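Ribose 5-phosphate isomerase, putative (Trypanosoma brucei brucei, PDB 6FXS) probably catalyses the interconversion of ribose 5-phosphate and ribulose 5-phosphate. Local coordinates at residues Y66-A78 with G94-R106. Residues are numbered along the deposited sequence; the frame is centred on the assembly and turned at random.
Sequences YPDYALNVARMVA and GMSIAANKVPGIR
A70 and A98 meet methyl to methyl, CB to CB at 3.6 Å, where helix 66-78 crosses helix 94-100. The two axes approach to 8.1 Å at -49°. Small residues allow this closeness: A74 CB also lies 4.1 Å from A99 CB. M95 is bent at chi2 (-53°), and its SD reaches A70 CB at 3.8 Å. At the same end the Y66 ring lies obliquely against the backbone of G94, with Y66 CE1 3.3 Å from G94 CA. The tight packing continues past the second helix. V102 CG2 packs against both L71 CD2, at 3.5 Å, and A74 CB, while V102 CG1 turns to A78 and R75. I105 closes the type II turn that starts at V102, and sets CD1 near A74 O and V77 CG1. The looser side is the rim, with exposed A78 and P103 and partly exposed R75. There A78 CB meets P103 O, and R75 CG comes no closer than 4.1 Å to V102 CG1. V73, M95 and A99 also pack on strand 84-89 of the parallel sheet, so both helices rest on it, as in the parallel alpha/beta fold of this family. No hydrogen bond or salt bridge joins the two segments. Their cohesion therefore rests on apolar burial and close fit.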
# COMPACT_ATOMS: atom_id res chain seq x y z
N TYR B 66 -8.76 -21.25 7.44
CA TYR B 66 -9.38 -20.27 6.47
C TYR B 66 -10.15 -20.92 5.29
O TYR B 66 -11.25 -20.43 4.91
CB TYR B 66 -8.38 -19.16 6.00
CG TYR B 66 -7.25 -19.68 5.12
CD1 TYR B 66 -7.43 -19.88 3.73
CD2 TYR B 66 -5.98 -20.05 5.69
CE1 TYR B 66 -6.39 -20.42 2.94
CE2 TYR B 66 -4.98 -20.63 4.90
CZ TYR B 66 -5.18 -20.78 3.53
OH TYR B 66 -4.17 -21.36 2.73
N PRO B 67 -9.65 -22.02 4.69
CA PRO B 67 -10.44 -22.50 3.57
C PRO B 67 -11.88 -22.94 3.87
O PRO B 67 -12.74 -22.90 2.99
CB PRO B 67 -9.59 -23.68 3.05
CG PRO B 67 -8.20 -23.35 3.48
CD PRO B 67 -8.43 -22.82 4.85
N ASP B 68 -12.14 -23.37 5.11
CA ASP B 68 -13.49 -23.86 5.50
C ASP B 68 -14.40 -22.69 5.44
O ASP B 68 -15.47 -22.85 4.93
CB ASP B 68 -13.48 -24.48 6.93
CG ASP B 68 -12.72 -25.80 6.99
OD1 ASP B 68 -12.81 -26.60 6.04
OD2 ASP B 68 -12.02 -26.03 7.96
N TYR B 69 -13.96 -21.50 5.90
CA TYR B 69 -14.78 -20.35 5.89
C TYR B 69 -14.84 -19.67 4.51
O TYR B 69 -15.93 -19.24 4.07
CB TYR B 69 -14.40 -19.40 7.01
CG TYR B 69 -14.66 -20.05 8.36
CD1 TYR B 69 -13.68 -20.83 8.95
CD2 TYR B 69 -15.88 -19.92 9.03
CE1 TYR B 69 -13.88 -21.49 10.16
CE2 TYR B 69 -16.10 -20.57 10.29
CZ TYR B 69 -15.09 -21.36 10.82
OH TYR B 69 -15.19 -21.99 12.02
N ALA B 70 -13.71 -19.67 3.79
CA ALA B 70 -13.68 -19.22 2.37
C ALA B 70 -14.66 -19.92 1.47
O ALA B 70 -15.41 -19.32 0.75
CB ALA B 70 -12.29 -19.44 1.80
N LEU B 71 -14.60 -21.25 1.53
CA LEU B 71 -15.39 -22.07 0.66
C LEU B 71 -16.88 -22.00 1.02
O LEU B 71 -17.74 -22.07 0.15
CB LEU B 71 -14.92 -23.48 0.76
CG LEU B 71 -13.55 -23.71 0.13
CD1 LEU B 71 -12.95 -25.00 0.64
CD2 LEU B 71 -13.66 -23.66 -1.42
N ASN B 72 -17.15 -21.83 2.29
CA ASN B 72 -18.49 -21.63 2.80
C ASN B 72 -19.16 -20.33 2.26
O ASN B 72 -20.28 -20.38 1.71
CB ASN B 72 -18.36 -21.53 4.29
CG ASN B 72 -19.63 -21.82 5.00
OD1 ASN B 72 -19.73 -22.88 5.61
ND2 ASN B 72 -20.61 -20.90 4.96
N VAL B 73 -18.48 -19.19 2.42
CA VAL B 73 -18.93 -17.91 1.83
C VAL B 73 -19.01 -18.02 0.33
O VAL B 73 -20.00 -17.62 -0.28
CB VAL B 73 -18.03 -16.73 2.24
CG1 VAL B 73 -18.35 -15.47 1.45
CG2 VAL B 73 -18.23 -16.43 3.72
N ALA B 74 -17.98 -18.62 -0.27
CA ALA B 74 -17.93 -18.66 -1.74
C ALA B 74 -19.09 -19.48 -2.28
O ALA B 74 -19.74 -19.10 -3.25
CB ALA B 74 -16.61 -19.23 -2.23
N ARG B 75 -19.31 -20.63 -1.67
CA ARG B 75 -20.42 -21.51 -2.13
C ARG B 75 -21.77 -20.84 -2.00
O ARG B 75 -22.59 -20.96 -2.90
CB ARG B 75 -20.39 -22.86 -1.40
CG ARG B 75 -19.28 -23.68 -1.99
CD ARG B 75 -19.01 -24.95 -1.24
NE ARG B 75 -17.91 -25.65 -1.92
CZ ARG B 75 -16.99 -26.39 -1.29
NH1 ARG B 75 -17.02 -26.51 0.04
NH2 ARG B 75 -16.05 -27.02 -1.98
N MET B 76 -21.93 -20.06 -0.95
CA MET B 76 -23.16 -19.30 -0.73
C MET B 76 -23.43 -18.29 -1.83
O MET B 76 -24.57 -18.14 -2.34
CB MET B 76 -23.12 -18.54 0.59
CG MET B 76 -23.28 -19.39 1.83
SD MET B 76 -23.14 -18.46 3.41
CE MET B 76 -24.66 -17.50 3.31
N VAL B 77 -22.39 -17.57 -2.18
CA VAL B 77 -22.50 -16.56 -3.21
C VAL B 77 -22.74 -17.26 -4.54
O VAL B 77 -23.60 -16.85 -5.26
CB VAL B 77 -21.25 -15.64 -3.23
CG1 VAL B 77 -21.27 -14.71 -4.44
CG2 VAL B 77 -21.15 -14.85 -1.95
N ALA B 78 -22.04 -18.35 -4.83
CA ALA B 78 -22.17 -19.02 -6.12
C ALA B 78 -23.53 -19.68 -6.31
O ALA B 78 -23.99 -19.82 -7.43
CB ALA B 78 -21.13 -20.10 -6.26
N GLY B 94 -4.84 -16.30 1.26
CA GLY B 94 -5.40 -17.66 1.38
C GLY B 94 -6.88 -17.65 1.09
O GLY B 94 -7.31 -18.50 0.34
N MET B 95 -7.59 -16.66 1.59
CA MET B 95 -9.04 -16.48 1.31
C MET B 95 -9.26 -16.35 -0.22
O MET B 95 -10.15 -17.00 -0.78
CB MET B 95 -9.59 -15.23 2.00
CG MET B 95 -9.75 -15.33 3.54
SD MET B 95 -10.74 -16.81 3.99
CE MET B 95 -11.22 -16.23 5.60
N SER B 96 -8.45 -15.52 -0.90
CA SER B 96 -8.66 -15.33 -2.32
C SER B 96 -8.34 -16.57 -3.09
O SER B 96 -9.07 -16.94 -4.00
CB SER B 96 -7.95 -14.11 -2.85
OG SER B 96 -6.67 -14.40 -3.19
N ILE B 97 -7.30 -17.29 -2.72
CA ILE B 97 -6.98 -18.55 -3.44
C ILE B 97 -8.14 -19.58 -3.27
O ILE B 97 -8.61 -20.19 -4.23
CB ILE B 97 -5.65 -19.15 -2.91
CG1 ILE B 97 -4.50 -18.28 -3.34
CG2 ILE B 97 -5.44 -20.57 -3.43
CD1 ILE B 97 -3.25 -18.52 -2.52
N ALA B 98 -8.58 -19.73 -2.02
CA ALA B 98 -9.62 -20.77 -1.71
C ALA B 98 -10.94 -20.39 -2.33
O ALA B 98 -11.53 -21.16 -3.03
CB ALA B 98 -9.73 -20.96 -0.21
N ALA B 99 -11.37 -19.15 -2.17
CA ALA B 99 -12.67 -18.74 -2.71
C ALA B 99 -12.76 -18.91 -4.23
O ALA B 99 -13.81 -19.34 -4.78
CB ALA B 99 -12.94 -17.36 -2.30
N ASN B 100 -11.68 -18.53 -4.93
CA ASN B 100 -11.62 -18.65 -6.35
C ASN B 100 -11.65 -20.06 -6.89
O ASN B 100 -11.92 -20.26 -8.10
CB ASN B 100 -10.37 -17.93 -6.88
CG ASN B 100 -10.56 -16.41 -6.96
OD1 ASN B 100 -9.68 -15.57 -6.48
ND2 ASN B 100 -11.62 -16.05 -7.59
N LYS B 101 -11.41 -21.05 -6.04
CA LYS B 101 -11.63 -22.41 -6.49
C LYS B 101 -13.10 -22.77 -6.76
O LYS B 101 -13.35 -23.71 -7.46
CB LYS B 101 -11.07 -23.38 -5.47
CG LYS B 101 -9.61 -23.21 -5.25
CD LYS B 101 -8.82 -23.37 -6.53
CE LYS B 101 -7.31 -23.26 -6.22
NZ LYS B 101 -6.66 -23.70 -7.45
N VAL B 102 -14.03 -22.00 -6.28
CA VAL B 102 -15.44 -22.25 -6.51
C VAL B 102 -15.98 -21.68 -7.82
O VAL B 102 -15.81 -20.49 -8.10
CB VAL B 102 -16.23 -21.72 -5.30
CG1 VAL B 102 -17.70 -22.12 -5.42
CG2 VAL B 102 -15.60 -22.30 -4.03
N PRO B 103 -16.63 -22.52 -8.67
CA PRO B 103 -17.08 -22.00 -9.93
C PRO B 103 -18.11 -20.93 -9.73
O PRO B 103 -18.94 -21.04 -8.82
CB PRO B 103 -17.68 -23.23 -10.65
CG PRO B 103 -17.10 -24.41 -9.94
CD PRO B 103 -16.80 -23.99 -8.57
N GLY B 104 -18.01 -19.86 -10.54
CA GLY B 104 -18.94 -18.70 -10.46
C GLY B 104 -18.31 -17.62 -9.57
O GLY B 104 -18.86 -16.54 -9.44
N ILE B 105 -17.24 -17.92 -8.83
CA ILE B 105 -16.68 -16.92 -7.93
C ILE B 105 -15.50 -16.12 -8.61
O ILE B 105 -14.69 -16.67 -9.30
CB ILE B 105 -16.20 -17.53 -6.61
CG1 ILE B 105 -17.40 -18.09 -5.82
CG2 ILE B 105 -15.42 -16.53 -5.74
CD1 ILE B 105 -18.59 -17.18 -5.69
N ARG B 106 -15.49 -14.86 -8.32
CA ARG B 106 -14.50 -13.86 -8.72
C ARG B 106 -14.15 -13.12 -7.47
O ARG B 106 -14.74 -12.11 -7.14
CB ARG B 106 -15.08 -12.95 -9.79
CG ARG B 106 -15.36 -13.69 -11.12
CD ARG B 106 -15.94 -12.77 -12.18
NE ARG B 106 -17.15 -12.09 -11.72
CZ ARG B 106 -18.39 -12.59 -11.72
NH1 ARG B 106 -18.66 -13.84 -12.13
NH2 ARG B 106 -19.35 -11.87 -11.21